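PDB 6QXL: pyruvate kinase from Pseudomonas aeruginosa, which probably catalyses the last step of glycolysis, moving the phosphoryl group of phosphoenolpyruvate to ADP to give pyruvate and ATP. Local coordinates for residues 125-128 with 133-136; 182-187 with 207-212; 423-428 with 445-450. One frame throughout, in Å; residues are numbered along the deposited sequence.

Contact 1. Residues 125-128 with 133-136; sequences LLLD and VMVV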
ATOM      1  N   LEU A 125      43.269  -7.183  16.114  1.00 39.30           N
ATOM      2  CA  LEU A 125      42.832  -7.008  17.494  1.00 38.83           C
ATOM      3  C   LEU A 125      42.591  -5.533  17.742  1.00 39.76           C
ATOM      4  O   LEU A 125      43.369  -4.691  17.311  1.00 44.83           O
ATOM      5  CB  LEU A 125      43.888  -7.527  18.458  1.00 40.18           C
ATOM      6  CG  LEU A 125      44.249  -9.005  18.329  1.00 42.28           C
ATOM      7  CD1 LEU A 125      45.543  -9.257  19.188  1.00 45.92           C
ATOM      8  CD2 LEU A 125      43.039  -9.890  18.650  1.00 41.07           C
ATOM      9  N   LEU A 126      41.504  -5.226  18.435  1.00 42.65           N
ATOM     10  CA  LEU A 126      41.104  -3.863  18.720  1.00 42.55           C
ATOM     11  C   LEU A 126      41.101  -3.651  20.227  1.00 38.16           C
ATOM     12  O   LEU A 126      40.499  -4.417  20.971  1.00 39.25           O
ATOM     13  CB  LEU A 126      39.727  -3.597  18.139  1.00 46.26           C
ATOM     14  CG  LEU A 126      39.698  -3.367  16.609  1.00 46.98           C
ATOM     15  CD1 LEU A 126      39.707  -4.612  15.762  1.00 54.82           C
ATOM     16  CD2 LEU A 126      38.543  -2.577  16.138  1.00 50.05           C
ATOM     17  N   LEU A 127      41.813  -2.623  20.657  1.00 40.72           N
ATOM     18  CA  LEU A 127      41.968  -2.317  22.071  1.00 45.03           C
ATOM     19  C   LEU A 127      41.365  -0.951  22.370  1.00 48.13           C
ATOM     20  O   LEU A 127      41.373  -0.063  21.505  1.00 49.65           O
ATOM     21  CB  LEU A 127      43.433  -2.305  22.478  1.00 45.31           C
ATOM     22  CG  LEU A 127      44.110  -3.679  22.449  1.00 42.16           C
ATOM     23  CD1 LEU A 127      44.896  -3.824  21.172  1.00 47.27           C
ATOM     24  CD2 LEU A 127      44.951  -3.931  23.724  1.00 44.63           C
ATOM     25  N   ASP A 128      40.851  -0.794  23.599  1.00 56.44           N
ATOM     26  CA  ASP A 128      40.244   0.454  24.037  1.00 62.69           C
ATOM     27  C   ASP A 128      39.127   0.891  23.073  1.00 62.46           C
ATOM     28  O   ASP A 128      39.153   1.991  22.510  1.00 61.28           O
ATOM     29  CB  ASP A 128      41.298   1.573  24.182  1.00 66.31           C
ATOM     30  CG  ASP A 128      40.775   2.755  24.998  1.00 66.36           C
ATOM     31  OD1 ASP A 128      39.603   2.728  25.456  1.00 58.98           O
ATOM     32  OD2 ASP A 128      41.529   3.714  25.181  1.00 63.89           O
ATOM     33  N   VAL A 133      44.675  -0.475  17.117  1.00 41.02           N
ATOM     34  CA  VAL A 133      44.431  -1.663  16.302  1.00 43.21           C
ATOM     35  C   VAL A 133      45.761  -2.340  15.987  1.00 44.20           C
ATOM     36  O   VAL A 133      46.738  -1.669  15.629  1.00 45.45           O
ATOM     37  CB  VAL A 133      43.716  -1.326  14.973  1.00 45.46           C
ATOM     38  CG1 VAL A 133      43.470  -2.592  14.146  1.00 47.80           C
ATOM     39  CG2 VAL A 133      42.412  -0.594  15.243  1.00 48.73           C
ATOM     40  N   MET A 134      45.784  -3.665  16.116  1.00 40.49           N
ATOM     41  CA  MET A 134      46.965  -4.453  15.816  1.00 40.67           C
ATOM     42  C   MET A 134      46.611  -5.652  14.973  1.00 39.79           C
ATOM     43  O   MET A 134      45.455  -6.102  14.968  1.00 38.77           O
ATOM     44  CB  MET A 134      47.606  -4.935  17.110  1.00 41.05           C
ATOM     45  CG  MET A 134      47.778  -3.831  18.129  1.00 43.31           C
ATOM     46  SD  MET A 134      48.978  -4.373  19.324  1.00 44.87           S
ATOM     47  CE  MET A 134      48.735  -3.143  20.621  1.00 54.59           C
ATOM     48  N   VAL A 135      47.611  -6.163  14.259  1.00 38.39           N
ATOM     49  CA  VAL A 135      47.464  -7.394  13.500  1.00 38.71           C
ATOM     50  C   VAL A 135      48.444  -8.438  14.052  1.00 36.53           C
ATOM     51  O   VAL A 135      49.587  -8.113  14.371  1.00 35.44           O
ATOM     52  CB  VAL A 135      47.660  -7.156  11.987  1.00 41.93           C
ATOM     53  CG1 VAL A 135      49.049  -6.579  11.688  1.00 41.78           C
ATOM     54  CG2 VAL A 135      47.411  -8.453  11.200  1.00 42.25           C
ATOM     55  N   VAL A 136      47.983  -9.684  14.142  1.00 33.71           N
ATOM     56  CA  VAL A 136      48.794 -10.769  14.672  1.00 33.23           C
ATOM     57  C   VAL A 136      49.762 -11.243  13.584  1.00 34.73           C
ATOM     58  O   VAL A 136      49.340 -11.671  12.507  1.00 36.72           O
ATOM     59  CB  VAL A 136      47.908 -11.946  15.132  1.00 38.38           C
ATOM     60  CG1 VAL A 136      48.751 -13.131  15.608  1.00 44.82           C
ATOM     61  CG2 VAL A 136      46.962 -11.501  16.235  1.00 37.39           C
TER

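Contact 2. Residues 182-187 with 207-212; sequences LAADMD and RLLTEA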
ATOM      1  N   LEU A 182      24.429  -8.874  44.097  1.00 53.99           N
ATOM      2  CA  LEU A 182      24.446  -7.472  44.482  1.00 58.19           C
ATOM      3  C   LEU A 182      23.243  -6.730  43.906  1.00 60.88           C
ATOM      4  O   LEU A 182      22.636  -5.915  44.588  1.00 62.48           O
ATOM      5  CB  LEU A 182      25.753  -6.815  44.040  1.00 55.54           C
ATOM      6  CG  LEU A 182      25.848  -5.319  44.266  1.00 56.16           C
ATOM      7  CD1 LEU A 182      25.599  -4.945  45.717  1.00 53.98           C
ATOM      8  CD2 LEU A 182      27.173  -4.765  43.823  1.00 58.37           C
ATOM      9  N   ALA A 183      22.901  -7.019  42.654  1.00 57.61           N
ATOM     10  CA  ALA A 183      21.770  -6.367  42.008  1.00 56.08           C
ATOM     11  C   ALA A 183      20.466  -6.718  42.710  1.00 53.67           C
ATOM     12  O   ALA A 183      19.658  -5.826  43.017  1.00 48.84           O
ATOM     13  CB  ALA A 183      21.702  -6.741  40.537  1.00 55.07           C
ATOM     14  N   ALA A 184      20.278  -8.005  42.983  1.00 52.81           N
ATOM     15  CA  ALA A 184      19.110  -8.454  43.742  1.00 52.23           C
ATOM     16  C   ALA A 184      19.028  -7.772  45.110  1.00 58.13           C
ATOM     17  O   ALA A 184      17.962  -7.306  45.516  1.00 59.93           O
ATOM     18  CB  ALA A 184      19.123  -9.972  43.894  1.00 53.18           C
ATOM     19  N   ASP A 185      20.172  -7.666  45.781  1.00 63.08           N
ATOM     20  CA  ASP A 185      20.238  -7.057  47.108  1.00 65.20           C
ATOM     21  C   ASP A 185      19.873  -5.578  47.067  1.00 54.68           C
ATOM     22  O   ASP A 185      19.291  -5.070  48.003  1.00 62.52           O
ATOM     23  CB  ASP A 185      21.638  -7.266  47.714  1.00 75.14           C
ATOM     24  CG  ASP A 185      21.742  -6.838  49.171  1.00 79.41           C
ATOM     25  OD1 ASP A 185      20.975  -7.405  49.979  1.00 72.52           O
ATOM     26  OD2 ASP A 185      22.577  -5.917  49.485  1.00 84.39           O
ATOM     27  N   MET A 186      20.207  -4.896  45.979  1.00 52.92           N
ATOM     28  CA  MET A 186      19.888  -3.473  45.829  1.00 58.98           C
ATOM     29  C   MET A 186      18.495  -3.222  45.275  1.00 61.48           C
ATOM     30  O   MET A 186      18.110  -2.066  45.134  1.00 57.03           O
ATOM     31  CB  MET A 186      20.911  -2.806  44.901  1.00 66.76           C
ATOM     32  CG  MET A 186      22.337  -2.768  45.426  1.00 63.09           C
ATOM     33  SD  MET A 186      23.487  -2.262  44.141  1.00 61.99           S
ATOM     34  CE  MET A 186      23.170  -0.503  44.151  1.00 61.29           C
ATOM     35  N   ASP A 187      17.740  -4.285  44.960  1.00 68.76           N
ATOM     36  CA  ASP A 187      16.400  -4.171  44.331  1.00 75.59           C
ATOM     37  C   ASP A 187      16.439  -3.402  43.019  1.00 71.78           C
ATOM     38  O   ASP A 187      15.631  -2.506  42.779  1.00 65.52           O
ATOM     39  CB  ASP A 187      15.370  -3.508  45.277  1.00 76.19           C
ATOM     40  CG  ASP A 187      14.860  -4.443  46.329  1.00 84.19           C
ATOM     41  OD1 ASP A 187      15.210  -5.673  46.357  1.00 87.00           O
ATOM     42  OD2 ASP A 187      14.053  -3.920  47.120  1.00 87.14           O
ATOM     43  N   ARG A 207      17.852 -17.503  35.820  1.00 54.07           N
ATOM     44  CA  ARG A 207      17.887 -18.484  36.900  1.00 56.66           C
ATOM     45  C   ARG A 207      18.615 -17.910  38.105  1.00 54.59           C
ATOM     46  O   ARG A 207      18.051 -17.833  39.195  1.00 57.54           O
ATOM     47  CB  ARG A 207      18.589 -19.749  36.406  1.00 61.59           C
ATOM     48  CG  ARG A 207      18.269 -21.036  37.111  1.00 72.47           C
ATOM     49  CD  ARG A 207      18.323 -22.263  36.176  1.00 82.01           C
ATOM     50  NE  ARG A 207      19.430 -22.324  35.204  1.00 87.59           N
ATOM     51  CZ  ARG A 207      19.297 -22.379  33.862  1.00 89.65           C
ATOM     52  NH1 ARG A 207      18.107 -22.436  33.251  1.00 88.40           N
ATOM     53  NH2 ARG A 207      20.364 -22.518  33.086  1.00 88.11           N
ATOM     54  N   LEU A 208      19.843 -17.445  37.888  1.00 58.50           N
ATOM     55  CA  LEU A 208      20.659 -16.894  38.968  1.00 61.62           C
ATOM     56  C   LEU A 208      19.991 -15.705  39.634  1.00 61.08           C
ATOM     57  O   LEU A 208      20.082 -15.532  40.851  1.00 66.44           O
ATOM     58  CB  LEU A 208      22.041 -16.524  38.468  1.00 64.14           C
ATOM     59  CG  LEU A 208      22.860 -17.695  37.874  1.00 64.67           C
ATOM     60  CD1 LEU A 208      24.153 -17.181  37.262  1.00 63.77           C
ATOM     61  CD2 LEU A 208      23.120 -18.761  38.950  1.00 66.60           C
ATOM     62  N   LEU A 209      19.315 -14.877  38.847  1.00 64.10           N
ATOM     63  CA  LEU A 209      18.676 -13.699  39.412  1.00 62.46           C
ATOM     64  C   LEU A 209      17.485 -14.090  40.289  1.00 64.36           C
ATOM     65  O   LEU A 209      17.303 -13.525  41.378  1.00 53.07           O
ATOM     66  CB  LEU A 209      18.270 -12.714  38.323  1.00 56.26           C
ATOM     67  CG  LEU A 209      17.687 -11.397  38.882  1.00 59.09           C
ATOM     68  CD1 LEU A 209      18.805 -10.523  39.449  1.00 61.75           C
ATOM     69  CD2 LEU A 209      16.852 -10.622  37.868  1.00 63.35           C
ATOM     70  N   THR A 210      16.662 -15.012  39.815  1.00 73.79           N
ATOM     71  CA  THR A 210      15.523 -15.472  40.622  1.00 78.77           C
ATOM     72  C   THR A 210      16.006 -16.217  41.870  1.00 74.42           C
ATOM     73  O   THR A 210      15.520 -15.953  42.969  1.00 73.90           O
ATOM     74  CB  THR A 210      14.548 -16.350  39.829  1.00 78.49           C
ATOM     75  OG1 THR A 210      15.259 -17.310  39.096  1.00 84.02           O
ATOM     76  CG2 THR A 210      13.763 -15.474  38.810  1.00 70.90           C
ATOM     77  N   GLU A 211      16.988 -17.100  41.706  1.00 63.75           N
ATOM     78  CA  GLU A 211      17.640 -17.777  42.855  1.00 62.87           C
ATOM     79  C   GLU A 211      18.104 -16.792  43.927  1.00 57.36           C
ATOM     80  O   GLU A 211      17.983 -17.067  45.093  1.00 63.48           O
ATOM     81  CB  GLU A 211      18.807 -18.667  42.405  1.00 65.30           C
ATOM     82  CG  GLU A 211      18.347 -20.012  41.796  1.00 72.58           C
ATOM     83  CD  GLU A 211      19.471 -20.855  41.177  1.00 83.19           C
ATOM     84  OE1 GLU A 211      19.191 -21.671  40.267  1.00 88.11           O
ATOM     85  OE2 GLU A 211      20.648 -20.644  41.523  1.00 95.36           O
ATOM     86  N   ALA A 212      18.585 -15.623  43.532  1.00 55.50           N
ATOM     87  CA  ALA A 212      18.972 -14.593  44.502  1.00 55.59           C
ATOM     88  C   ALA A 212      17.815 -13.717  44.947  1.00 60.42           C
ATOM     89  O   ALA A 212      18.028 -12.744  45.659  1.00 61.82           O
ATOM     90  CB  ALA A 212      20.085 -13.724  43.938  1.00 58.20           C
TER

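Contact 3. Residues 423-428 with 445-450; sequences TIPFDP and LKRGVV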
ATOM      1  N   THR A 423       4.379   7.263  34.902  1.00 48.91           N
ATOM      2  CA  THR A 423       3.827   6.601  36.079  1.00 51.53           C
ATOM      3  C   THR A 423       2.896   7.538  36.840  1.00 49.25           C
ATOM      4  O   THR A 423       3.213   8.717  37.058  1.00 47.77           O
ATOM      5  CB  THR A 423       4.923   6.196  37.043  1.00 52.00           C
ATOM      6  OG1 THR A 423       5.864   5.370  36.367  1.00 59.98           O
ATOM      7  CG2 THR A 423       4.354   5.410  38.158  1.00 50.58           C
ATOM      8  N   ILE A 424       1.753   6.990  37.241  1.00 50.65           N
ATOM      9  CA  ILE A 424       0.857   7.646  38.183  1.00 53.23           C
ATOM     10  C   ILE A 424       0.608   6.665  39.334  1.00 52.18           C
ATOM     11  O   ILE A 424      -0.092   5.672  39.147  1.00 43.70           O
ATOM     12  CB  ILE A 424      -0.493   8.002  37.551  1.00 54.91           C
ATOM     13  CG1 ILE A 424      -0.326   8.949  36.349  1.00 57.16           C
ATOM     14  CG2 ILE A 424      -1.400   8.605  38.603  1.00 58.71           C
ATOM     15  CD1 ILE A 424      -0.029  10.376  36.677  1.00 57.91           C
ATOM     16  N   PRO A 425       1.157   6.943  40.535  1.00 51.37           N
ATOM     17  CA  PRO A 425       0.915   6.011  41.650  1.00 49.78           C
ATOM     18  C   PRO A 425      -0.569   6.048  42.045  1.00 46.92           C
ATOM     19  O   PRO A 425      -1.175   7.151  42.101  1.00 41.01           O
ATOM     20  CB  PRO A 425       1.807   6.534  42.774  1.00 49.47           C
ATOM     21  CG  PRO A 425       2.685   7.552  42.146  1.00 50.78           C
ATOM     22  CD  PRO A 425       1.922   8.115  40.973  1.00 53.28           C
ATOM     23  N   PHE A 426      -1.136   4.862  42.244  1.00 42.11           N
ATOM     24  CA  PHE A 426      -2.575   4.709  42.359  1.00 46.25           C
ATOM     25  C   PHE A 426      -2.896   3.303  42.817  1.00 44.73           C
ATOM     26  O   PHE A 426      -2.286   2.329  42.342  1.00 49.13           O
ATOM     27  CB  PHE A 426      -3.219   5.002  41.007  1.00 53.80           C
ATOM     28  CG  PHE A 426      -4.717   5.079  41.018  1.00 56.58           C
ATOM     29  CD1 PHE A 426      -5.452   3.948  40.730  1.00 54.05           C
ATOM     30  CD2 PHE A 426      -5.382   6.309  41.211  1.00 59.63           C
ATOM     31  CE1 PHE A 426      -6.848   4.005  40.693  1.00 52.90           C
ATOM     32  CE2 PHE A 426      -6.753   6.372  41.145  1.00 59.97           C
ATOM     33  CZ  PHE A 426      -7.493   5.240  40.864  1.00 56.55           C
ATOM     34  N   ASP A 427      -3.824   3.211  43.776  1.00 52.37           N
ATOM     35  CA  ASP A 427      -4.255   1.933  44.334  1.00 57.81           C
ATOM     36  C   ASP A 427      -5.763   1.800  44.213  1.00 60.47           C
ATOM     37  O   ASP A 427      -6.491   2.240  45.103  1.00 56.80           O
ATOM     38  CB  ASP A 427      -3.840   1.765  45.801  1.00 57.64           C
ATOM     39  CG  ASP A 427      -4.004   0.324  46.286  1.00 58.01           C
ATOM     40  OD1 ASP A 427      -4.506  -0.526  45.497  1.00 56.70           O
ATOM     41  OD2 ASP A 427      -3.624   0.042  47.447  1.00 59.55           O
ATOM     42  N   PRO A 428      -6.235   1.146  43.135  1.00 64.51           N
ATOM     43  CA  PRO A 428      -7.679   1.038  42.966  1.00 68.39           C
ATOM     44  C   PRO A 428      -8.362   0.132  44.021  1.00 65.87           C
ATOM     45  O   PRO A 428      -9.497   0.429  44.415  1.00 84.03           O
ATOM     46  CB  PRO A 428      -7.819   0.481  41.542  1.00 70.73           C
ATOM     47  CG  PRO A 428      -6.607  -0.356  41.362  1.00 68.25           C
ATOM     48  CD  PRO A 428      -5.513   0.306  42.161  1.00 65.93           C
ATOM     49  N   LEU A 445      -6.448  15.475  36.101  1.00 52.29           N
ATOM     50  CA  LEU A 445      -6.914  16.859  36.281  1.00 56.80           C
ATOM     51  C   LEU A 445      -5.983  17.652  37.202  1.00 59.66           C
ATOM     52  O   LEU A 445      -5.667  18.808  36.886  1.00 49.34           O
ATOM     53  CB  LEU A 445      -8.328  16.873  36.837  1.00 57.53           C
ATOM     54  CG  LEU A 445      -9.427  16.563  35.818  1.00 52.76           C
ATOM     55  CD1 LEU A 445     -10.642  16.010  36.587  1.00 49.55           C
ATOM     56  CD2 LEU A 445      -9.762  17.802  34.955  1.00 47.19           C
ATOM     57  N   LYS A 446      -5.529  17.027  38.299  1.00 66.91           N
ATOM     58  CA  LYS A 446      -4.526  17.647  39.186  1.00 70.94           C
ATOM     59  C   LYS A 446      -3.317  18.136  38.388  1.00 70.40           C
ATOM     60  O   LYS A 446      -2.863  19.255  38.570  1.00 74.98           O
ATOM     61  CB  LYS A 446      -4.020  16.661  40.251  1.00 74.71           C
ATOM     62  CG  LYS A 446      -4.926  16.411  41.423  1.00 84.82           C
ATOM     63  CD  LYS A 446      -4.340  15.317  42.321  1.00 92.11           C
ATOM     64  CE  LYS A 446      -5.316  15.016  43.438  1.00 97.10           C
ATOM     65  NZ  LYS A 446      -4.735  14.333  44.652  1.00101.20           N
ATOM     66  N   ARG A 447      -2.835  17.299  37.478  1.00 60.04           N
ATOM     67  CA  ARG A 447      -1.604  17.582  36.757  1.00 55.26           C
ATOM     68  C   ARG A 447      -1.818  18.435  35.528  1.00 53.49           C
ATOM     69  O   ARG A 447      -0.857  18.777  34.853  1.00 61.51           O
ATOM     70  CB  ARG A 447      -0.913  16.271  36.397  1.00 52.02           C
ATOM     71  CG  ARG A 447      -0.572  15.412  37.616  1.00 49.78           C
ATOM     72  CD  ARG A 447      -0.053  14.073  37.176  1.00 46.17           C
ATOM     73  NE  ARG A 447       0.573  13.279  38.221  1.00 44.69           N
ATOM     74  CZ  ARG A 447      -0.070  12.612  39.174  1.00 48.61           C
ATOM     75  NH1 ARG A 447      -1.398  12.660  39.282  1.00 52.08           N
ATOM     76  NH2 ARG A 447       0.632  11.862  40.032  1.00 50.24           N
ATOM     77  N   GLY A 448      -3.060  18.791  35.222  1.00 48.93           N
ATOM     78  CA  GLY A 448      -3.339  19.651  34.079  1.00 52.56           C
ATOM     79  C   GLY A 448      -3.187  18.980  32.730  1.00 55.53           C
ATOM     80  O   GLY A 448      -3.131  19.662  31.720  1.00 57.77           O
ATOM     81  N   VAL A 449      -3.155  17.648  32.704  1.00 60.16           N
ATOM     82  CA  VAL A 449      -3.021  16.873  31.459  1.00 61.58           C
ATOM     83  C   VAL A 449      -4.333  16.855  30.678  1.00 62.83           C
ATOM     84  O   VAL A 449      -4.319  16.853  29.452  1.00 63.38           O
ATOM     85  CB  VAL A 449      -2.578  15.432  31.744  1.00 61.43           C
ATOM     86  CG1 VAL A 449      -2.589  14.592  30.463  1.00 64.50           C
ATOM     87  CG2 VAL A 449      -1.202  15.457  32.383  1.00 57.66           C
ATOM     88  N   VAL A 450      -5.457  16.830  31.385  1.00 68.04           N
ATOM     89  CA  VAL A 450      -6.755  16.841  30.750  1.00 65.85           C
ATOM     90  C   VAL A 450      -7.636  17.890  31.423  1.00 67.01           C
ATOM     91  O   VAL A 450      -7.455  18.189  32.603  1.00 75.25           O
ATOM     92  CB  VAL A 450      -7.393  15.445  30.785  1.00 59.86           C
ATOM     93  CG1 VAL A 450      -6.514  14.389  30.090  1.00 61.67           C
ATOM     94  CG2 VAL A 450      -7.885  14.998  32.192  1.00 55.03           C
TER

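Contact 1. Residues 125-128 with 133-136
L125 and M134 form the hydrogen-bonded pair of an antiparallel beta hairpin, in which strand 124-127 turns back into strand 132-139 within the small beta domain inserted into the pyruvate kinase barrel. Two backbone bonds join the pair: L125 N gives to M134 O at 2.7 Å, and M134 N returns to L125 O at 2.9 Å. Both are nearly straight, with N-H...O angles of 162° and 167°. L125 O also meets V133 CA at 3.4 Å, a CA-H...O contact common between antiparallel strands.

L126 and V133 make the next, non-hydrogen-bonded pair. Their side chains lie alongside each other on one face, L126 CG 4.1 Å from V133 CG2. The other face carries L125, L127 and M134. Beyond CG the M134 chain is extended, and its flexible thioether runs out far enough for CE to lie 3.9 Å from CD1 of L127, the two chains crossing. L125 CD1 reaches CG2 of V136 at 4.0 Å. V133 and V136, branched at CB, favour extended backbone; the leucines and M134 supply apolar bulk.

L125, L127 and M134 pack against F94 of strand 91-95. Strand 124-127 lies between strands 132-139 and 159-162, L126 bonding through its backbone to N161, and strand 143-148 flanks 132-139 on its far side, where V135 pairs with R147.

Contact 2. Residues 182-187 with 207-212
A184 contributes the most surface, and its methyl group is the centre of the contact between segments 182-187 and 207-212, at the ends of helices 174-185 and 199-211. Its CB points toward segment 207-212 and meets A212 twice: A184 CB lies 3.9 Å from A212 CB, methyl against methyl, and 3.5 Å from the carbonyl oxygen A212 O. No hydrogen bond spans the segments, so the contact rests on shape and van der Waals attraction. Alanine suits both positions because its side chain ends at CB. The two backbones can therefore approach until A184 CA and A212 CA are 6.2 Å apart, and at A184 alanine is at home in the helical backbone as well.

L209, one turn before A212, supplies the longer apolar arm. With CG anti to the backbone N (chi1 -175°), its branch swings nearer to the first helix than its CB direction alone would suggest, and L209 CD1 comes to 4.5 Å from A184 CB. That is a loose touch; the same side chain also lies on I180, one turn earlier in helix 174-185, and on A216. A212 rests on K181 too, so I180, K181 and A184 lie on the side of helix 174-185 turned to its neighbour.

Both helices stop here. A212 is the first residue after helix 199-211 to leave helical geometry, its N still bonded to L208 O. D187 closes the other helix with a Schellman motif at positive phi, 57°. Nearby, D185 makes a salt bridge with R46 of helix 42-58.

Helices 174-185 and 199-211 flank strand 190-193 along the chain, and their touching is the side-by-side packing of consecutive outer helices in a TIM barrel, the catalytic-domain fold of pyruvate kinases.

Contact 3. Residues 423-428 with 445-450
I424 turns CG1 to the side of its backbone N (chi1 -60°), and R447 places CG likewise (chi1 -59°) before running extended from CG to NE, which carries its guanidinium out to I424 CD1. The two side chains approach from opposite directions and meet end on to flat face. The methyl CD1 of I424 stands 3.3 Å above the guanidinium plane of R447, over its centre. R447 NE is the nearest atom to I424 CD1, at 3.3 Å, with R447 CZ hardly farther. A guanidinium group suits such a place because its N-H bonds lie in its plane, so an apolar methyl can cover a face without taking the place of a hydrogen-bond partner. P425 adds a looser touch, its CD 4.1 Å from R447 NH2.

The setting is the alpha/beta domain, which also holds the bound glucose-6-phosphate, about 12 Å from the side chain of I424. Strand 421-425 is an edge strand of its mixed sheet within the chain, and helix 436-446 packs on that sheet in the crossover leading to the parallel strand 455-461. I424 also touches Y403, Y405 and E443.

E443 forms a salt bridge with R447 through NH1, tying the guanidinium to helix 436-446 while I424 covers a face. G448, at a positive phi of 73°, ends the helix in a Schellman motif, its N bonded to L445 O at 3.1 Å; glycine adopts this backbone easily.

The three contacts lie apart, with no touch between them. Every residue that touches in contact 1 is buried, and the contact holds two neighbouring strands of the small beta domain by backbone hydrogen bonds backed by apolar side chains. Contacts 2 and 3 are only partly buried and lack hydrogen bonds between their segments. Contact 2 joins helix to helix on the outside of the barrel through alanine methyls and a leucine branch, whereas contact 3 joins strand to helix end in the alpha/beta domain, where a methyl meets a charged, exposed arginine. No helix or strand is shared among the three. Contacts 1 and 3 fall on opposite sides of the chain's centre, about 54 Å between centres.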